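Local coordinates for SH2 domain-containing protein 3C (Homo sapiens, PDB 3T6G) that acts as an adapter in integrin-mediated cell adhesion and migration, its closed Ras-GEF-like C-terminal domain serving interaction with BCAR1 rather than nucleotide exchange, at residues A[82-85]-A[86-89]; A[91-94]-A[95-99]. The protein carries 2 engineered substitutions. All coordinates share one frame; numbering follows the deposited sequence.

In the fold
The two contacts are neighbouring episodes of one chain path within the Ras-GEF-like domain: a short helix that ends in a turn (contact 1), then the opening of the long helix 93-115 (contact 2). Their centres are about 9 Å apart, and contact 1 closes before contact 2 opens. Arg96 is the main tie between them. Its NH1 lies 2.5 Å from Leu87 O and 3.0 Å from Leu89 O, both probable hydrogen bonds, so a side chain of the second helix grips the turn that leaves the first. Packing adds to this, with Leu95 CD2 3.4 Å from the carbonyl oxygen of Gly83. Contact 1 and His91 also meet a chain of another protein.

Contact 1. Residues A[82-85]-A[86-89]; sequences WGME and LLTL
Leu86 N and Trp82 O, 2.9 Å apart, form a hydrogen bond of the short helix 83-86, which has Trp82 at its N-cap and runs straight into a type I beta turn from Leu86 to Leu89. One residue on, Leu87 N bonds to Gly83 O at 3.0 Å.

The tight side of this local contact is built around Leu87. A chi1 of 47° sets its CG between the backbone N and the carbonyl carbon and folds the isobutyl group back over the preceding helical turn. CD1 then faces the carbonyl oxygen of Met84, while CD2 meets Met84 CE at 3.8 Å, the two side chains lying side by side and pointing the same way. Leu95 and Leu99 of helix 93-115 pack against Leu87, and Val249 of helix 236-250 against Met84.

The looser side is that of the partly exposed Trp82. Its CB stays 5.9 Å from Leu86 N, and the indole, farther off still, stacks on the ring of His257. Glu85 leaves the local contact too, but is buried against another protein's chain: with CG anti to the backbone N (chi1 174°) and the chain extended beyond it, OE2 makes a salt bridge to a basic side chain there and a hydrogen bond to a polar one. Its aliphatic part stays close, CG lying 3.8 Å from Leu89 CD2.

At the end of the helix Glu85 O accepts from Thr88 N at 3.2 Å, the donor standing above the carbonyl plane rather than on a lone pair.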
ATOM      1  N   TRP A  82      -0.647  -3.239  15.484  1.00 68.08           N
ATOM      2  CA  TRP A  82      -0.983  -2.227  14.468  1.00 60.46           C
ATOM      3  C   TRP A  82      -1.150  -2.764  13.046  1.00 57.47           C
ATOM      4  O   TRP A  82      -0.470  -3.708  12.640  1.00 64.90           O
ATOM      5  CB  TRP A  82       0.103  -1.169  14.471  1.00 55.37           C
ATOM      6  CG  TRP A  82       0.283  -0.565  15.819  1.00 48.02           C
ATOM      7  CD1 TRP A  82       1.413  -0.597  16.598  1.00 47.35           C
ATOM      8  CD2 TRP A  82      -0.702   0.159  16.568  1.00 48.96           C
ATOM      9  NE1 TRP A  82       1.191   0.064  17.784  1.00 60.51           N
ATOM     10  CE2 TRP A  82      -0.099   0.539  17.793  1.00 56.83           C
ATOM     11  CE3 TRP A  82      -2.028   0.530  16.318  1.00 48.94           C
ATOM     12  CZ2 TRP A  82      -0.778   1.266  18.766  1.00 54.32           C
ATOM     13  CZ3 TRP A  82      -2.705   1.273  17.282  1.00 53.01           C
ATOM     14  CH2 TRP A  82      -2.079   1.627  18.495  1.00 58.36           C
ATOM     15  N   GLY A  83      -2.060  -2.163  12.292  1.00 52.93           N
ATOM     16  CA  GLY A  83      -2.288  -2.547  10.903  1.00 53.27           C
ATOM     17  C   GLY A  83      -1.029  -2.407  10.061  1.00 58.55           C
ATOM     18  O   GLY A  83      -0.856  -3.098   9.063  1.00 56.32           O
ATOM     19  N   MET A  84      -0.136  -1.512  10.465  1.00 54.79           N
ATOM     20  CA  MET A  84       1.090  -1.329   9.725  1.00 52.37           C
ATOM     21  C   MET A  84       1.887  -2.603   9.786  1.00 62.39           C
ATOM     22  O   MET A  84       2.484  -3.014   8.784  1.00 65.35           O
ATOM     23  CB  MET A  84       1.912  -0.155  10.268  1.00 60.34           C
ATOM     24  CG  MET A  84       1.376   1.247   9.907  1.00 63.86           C
ATOM     25  SD  MET A  84       1.122   1.551   8.133  1.00 58.73           S
ATOM     26  CE  MET A  84      -0.573   1.053   7.940  1.00 33.05           C
ATOM     27  N   GLU A  85       1.908  -3.216  10.968  1.00 62.21           N
ATOM     28  CA  GLU A  85       2.587  -4.491  11.171  1.00 57.24           C
ATOM     29  C   GLU A  85       1.833  -5.586  10.447  1.00 56.44           C
ATOM     30  O   GLU A  85       2.423  -6.402   9.741  1.00 58.69           O
ATOM     31  CB  GLU A  85       2.700  -4.815  12.651  1.00 54.58           C
ATOM     32  CG  GLU A  85       3.273  -6.177  12.937  1.00 69.85           C
ATOM     33  CD  GLU A  85       3.946  -6.231  14.300  1.00 81.03           C
ATOM     34  OE1 GLU A  85       3.851  -5.216  15.027  1.00 86.31           O
ATOM     35  OE2 GLU A  85       4.568  -7.270  14.639  1.00 79.86           O
ATOM     36  N   LEU A  86       0.515  -5.559  10.566  1.00 59.60           N
ATOM     37  CA  LEU A  86      -0.309  -6.598   9.960  1.00 60.88           C
ATOM     38  C   LEU A  86      -0.078  -6.741   8.461  1.00 67.26           C
ATOM     39  O   LEU A  86      -0.139  -7.846   7.929  1.00 70.20           O
ATOM     40  CB  LEU A  86      -1.804  -6.380  10.242  1.00 44.44           C
ATOM     41  CG  LEU A  86      -2.653  -7.499   9.619  1.00 54.10           C
ATOM     42  CD1 LEU A  86      -2.261  -8.845  10.237  1.00 60.19           C
ATOM     43  CD2 LEU A  86      -4.158  -7.294   9.747  1.00 45.99           C
ATOM     44  N   LEU A  87       0.179  -5.637   7.765  1.00 69.81           N
ATOM     45  CA  LEU A  87       0.258  -5.714   6.301  1.00 71.18           C
ATOM     46  C   LEU A  87       1.592  -6.221   5.721  1.00 66.15           C
ATOM     47  O   LEU A  87       1.727  -6.345   4.507  1.00 58.42           O
ATOM     48  CB  LEU A  87      -0.219  -4.417   5.627  1.00 68.86           C
ATOM     49  CG  LEU A  87       0.295  -3.082   6.149  1.00 69.65           C
ATOM     50  CD1 LEU A  87       1.730  -2.902   5.753  1.00 71.90           C
ATOM     51  CD2 LEU A  87      -0.546  -1.968   5.582  1.00 58.47           C
ATOM     52  N   THR A  88       2.555  -6.523   6.591  1.00 61.53           N
ATOM     53  CA  THR A  88       3.767  -7.217   6.177  1.00 63.80           C
ATOM     54  C   THR A  88       3.608  -8.733   6.310  1.00 67.74           C
ATOM     55  O   THR A  88       4.338  -9.499   5.690  1.00 85.10           O
ATOM     56  CB  THR A  88       4.967  -6.821   7.043  1.00 67.16           C
ATOM     57  OG1 THR A  88       4.872  -7.479   8.312  1.00 59.89           O
ATOM     58  CG2 THR A  88       5.028  -5.313   7.241  1.00 65.11           C
ATOM     59  N   LEU A  89       2.663  -9.158   7.138  1.00 63.93           N
ATOM     60  CA  LEU A  89       2.473 -10.567   7.461  1.00 60.33           C
ATOM     61  C   LEU A  89       1.604 -11.287   6.434  1.00 66.46           C
ATOM     62  O   LEU A  89       0.824 -10.668   5.731  1.00 55.61           O
ATOM     63  CB  LEU A  89       1.877 -10.720   8.861  1.00 63.87           C
ATOM     64  CG  LEU A  89       2.879 -10.554   9.993  1.00 61.52           C
ATOM     65  CD1 LEU A  89       4.263 -10.566   9.418  1.00 65.55           C
ATOM     66  CD2 LEU A  89       2.636  -9.271  10.741  1.00 58.89           C
TER

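Contact 2. Residues A[91-94]-A[95-99]; sequences HGRQ and LRLDL
Leu97 CD1 rests over one face of the Arg93 guanidinium, 3.7 Å above its plane and offset toward the rim. A second guanidinium, that of Arg96, is laid back along the chain: its bend at chi3 (-61°) brings one face over the backbone, with Gly92 C 3.6 Å above the plane. Gln94 crosses Leu97 at about a right angle, OE1 coming within 3.9 Å of Leu97 CB, and its amide plane stands 46° from the Asp98 carboxylate.

Beneath these side chains runs the regular backbone. Arg96 N bonds to Gly92 O at 3.0 Å and is nearly straight at 176°, and the same four-residue step joins Leu97 N to Arg93 O and Asp98 N to Gln94 O.

The next shell fixes the charged ends. Glu217 takes a salt bridge from each arginine, Arg93 through NH2 and Arg96 through NE, the Arg96 NH1 end being taken up by the preceding turn. The Asp98 carboxylate is tied to Ser14 OG and Ser15 N near the chain's N-terminus. The i to i+4 bonds that begin at Gly92 O, with Gly92 as N-cap, mark the N-terminal turns of an alpha helix, here helix 93-115 of the Ras-GEF-like domain.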
ATOM      1  N   HIS A  91      -0.882 -13.134   6.539  1.00 67.25           N
ATOM      2  CA  HIS A  91      -2.327 -13.105   6.743  1.00 69.29           C
ATOM      3  C   HIS A  91      -2.882 -11.688   6.655  1.00 61.61           C
ATOM      4  O   HIS A  91      -4.083 -11.498   6.587  1.00 56.68           O
ATOM      5  CB  HIS A  91      -2.773 -13.811   8.038  1.00 72.75           C
ATOM      6  CG  HIS A  91      -2.335 -13.139   9.304  1.00 70.38           C
ATOM      7  ND1 HIS A  91      -1.013 -12.878   9.598  1.00 71.86           N
ATOM      8  CD2 HIS A  91      -3.046 -12.721  10.382  1.00 62.29           C
ATOM      9  CE1 HIS A  91      -0.926 -12.312  10.789  1.00 62.48           C
ATOM     10  NE2 HIS A  91      -2.147 -12.203  11.284  1.00 62.19           N
ATOM     11  N   GLY A  92      -1.989 -10.708   6.646  1.00 60.27           N
ATOM     12  CA  GLY A  92      -2.345  -9.334   6.351  1.00 59.52           C
ATOM     13  C   GLY A  92      -2.839  -9.178   4.922  1.00 62.42           C
ATOM     14  O   GLY A  92      -3.063  -8.074   4.447  1.00 70.09           O
ATOM     15  N   ARG A  93      -3.031 -10.288   4.229  1.00 68.73           N
ATOM     16  CA  ARG A  93      -3.427 -10.222   2.826  1.00 74.14           C
ATOM     17  C   ARG A  93      -4.724  -9.419   2.586  1.00 73.49           C
ATOM     18  O   ARG A  93      -4.799  -8.597   1.672  1.00 74.66           O
ATOM     19  CB  ARG A  93      -3.513 -11.634   2.230  1.00 70.88           C
ATOM     20  CG  ARG A  93      -4.375 -11.752   0.984  1.00 76.19           C
ATOM     21  CD  ARG A  93      -3.936 -12.916   0.091  1.00 88.13           C
ATOM     22  NE  ARG A  93      -3.616 -12.458  -1.259  1.00 94.41           N
ATOM     23  CZ  ARG A  93      -4.460 -12.516  -2.287  1.00 98.89           C
ATOM     24  NH1 ARG A  93      -5.675 -13.039  -2.129  1.00 94.60           N
ATOM     25  NH2 ARG A  93      -4.084 -12.054  -3.478  1.00100.04           N
ATOM     26  N   GLN A  94      -5.742  -9.648   3.405  1.00 73.07           N
ATOM     27  CA  GLN A  94      -7.028  -8.993   3.186  1.00 69.45           C
ATOM     28  C   GLN A  94      -6.971  -7.464   3.424  1.00 64.23           C
ATOM     29  O   GLN A  94      -7.555  -6.688   2.671  1.00 60.99           O
ATOM     30  CB  GLN A  94      -8.109  -9.642   4.026  1.00 64.76           C
ATOM     31  CG  GLN A  94      -9.498  -9.274   3.564  1.00 83.69           C
ATOM     32  CD  GLN A  94      -9.706  -9.572   2.091  1.00 91.89           C
ATOM     33  OE1 GLN A  94      -9.890  -8.657   1.285  1.00 97.28           O
ATOM     34  NE2 GLN A  94      -9.677 -10.854   1.729  1.00 83.86           N
ATOM     35  N   LEU A  95      -6.265  -7.065   4.478  1.00 45.08           N
ATOM     36  CA  LEU A  95      -5.945  -5.694   4.736  1.00 43.17           C
ATOM     37  C   LEU A  95      -5.307  -5.078   3.488  1.00 60.22           C
ATOM     38  O   LEU A  95      -5.822  -4.102   2.934  1.00 60.56           O
ATOM     39  CB  LEU A  95      -4.997  -5.579   5.944  1.00 36.93           C
ATOM     40  CG  LEU A  95      -4.728  -4.096   6.259  1.00 48.96           C
ATOM     41  CD1 LEU A  95      -6.079  -3.323   6.441  1.00 50.65           C
ATOM     42  CD2 LEU A  95      -3.802  -3.882   7.468  1.00 44.45           C
ATOM     43  N   ARG A  96      -4.198  -5.662   3.043  1.00 60.77           N
ATOM     44  CA  ARG A  96      -3.512  -5.196   1.837  1.00 57.68           C
ATOM     45  C   ARG A  96      -4.464  -5.036   0.643  1.00 62.70           C
ATOM     46  O   ARG A  96      -4.384  -4.060  -0.115  1.00 57.58           O
ATOM     47  CB  ARG A  96      -2.391  -6.149   1.447  1.00 56.02           C
ATOM     48  CG  ARG A  96      -1.083  -5.933   2.171  1.00 66.76           C
ATOM     49  CD  ARG A  96       0.005  -6.832   1.555  1.00 71.44           C
ATOM     50  NE  ARG A  96      -0.347  -8.246   1.672  1.00 70.04           N
ATOM     51  CZ  ARG A  96       0.114  -9.039   2.631  1.00 61.66           C
ATOM     52  NH1 ARG A  96       0.948  -8.556   3.539  1.00 64.55           N
ATOM     53  NH2 ARG A  96      -0.268 -10.303   2.692  1.00 51.61           N
ATOM     54  N   LEU A  97      -5.362  -5.994   0.460  1.00 55.48           N
ATOM     55  CA  LEU A  97      -6.273  -5.881  -0.660  1.00 56.82           C
ATOM     56  C   LEU A  97      -7.271  -4.735  -0.444  1.00 67.43           C
ATOM     57  O   LEU A  97      -7.568  -4.008  -1.386  1.00 69.32           O
ATOM     58  CB  LEU A  97      -6.974  -7.207  -0.939  1.00 52.34           C
ATOM     59  CG  LEU A  97      -6.069  -8.317  -1.481  1.00 57.04           C
ATOM     60  CD1 LEU A  97      -6.899  -9.545  -1.796  1.00 58.80           C
ATOM     61  CD2 LEU A  97      -5.344  -7.854  -2.722  1.00 54.09           C
ATOM     62  N   ASP A  98      -7.756  -4.567   0.793  1.00 58.23           N
ATOM     63  CA  ASP A  98      -8.685  -3.484   1.129  1.00 55.34           C
ATOM     64  C   ASP A  98      -8.059  -2.111   0.920  1.00 59.53           C
ATOM     65  O   ASP A  98      -8.699  -1.208   0.384  1.00 60.39           O
ATOM     66  CB  ASP A  98      -9.164  -3.574   2.581  1.00 40.67           C
ATOM     67  CG  ASP A  98     -10.153  -4.674   2.790  1.00 53.89           C
ATOM     68  OD1 ASP A  98     -10.760  -5.112   1.780  1.00 58.98           O
ATOM     69  OD2 ASP A  98     -10.322  -5.096   3.959  1.00 59.22           O
ATOM     70  N   LEU A  99      -6.825  -1.945   1.381  1.00 50.69           N
ATOM     71  CA  LEU A  99      -6.126  -0.699   1.157  1.00 53.57           C
ATOM     72  C   LEU A  99      -5.921  -0.446  -0.335  1.00 60.87           C
ATOM     73  O   LEU A  99      -5.823   0.694  -0.744  1.00 60.17           O
ATOM     74  CB  LEU A  99      -4.784  -0.653   1.880  1.00 48.72           C
ATOM     75  CG  LEU A  99      -4.774  -0.491   3.395  1.00 53.66           C
ATOM     76  CD1 LEU A  99      -3.321  -0.577   3.897  1.00 53.02           C
ATOM     77  CD2 LEU A  99      -5.391   0.836   3.790  1.00 53.75           C
TER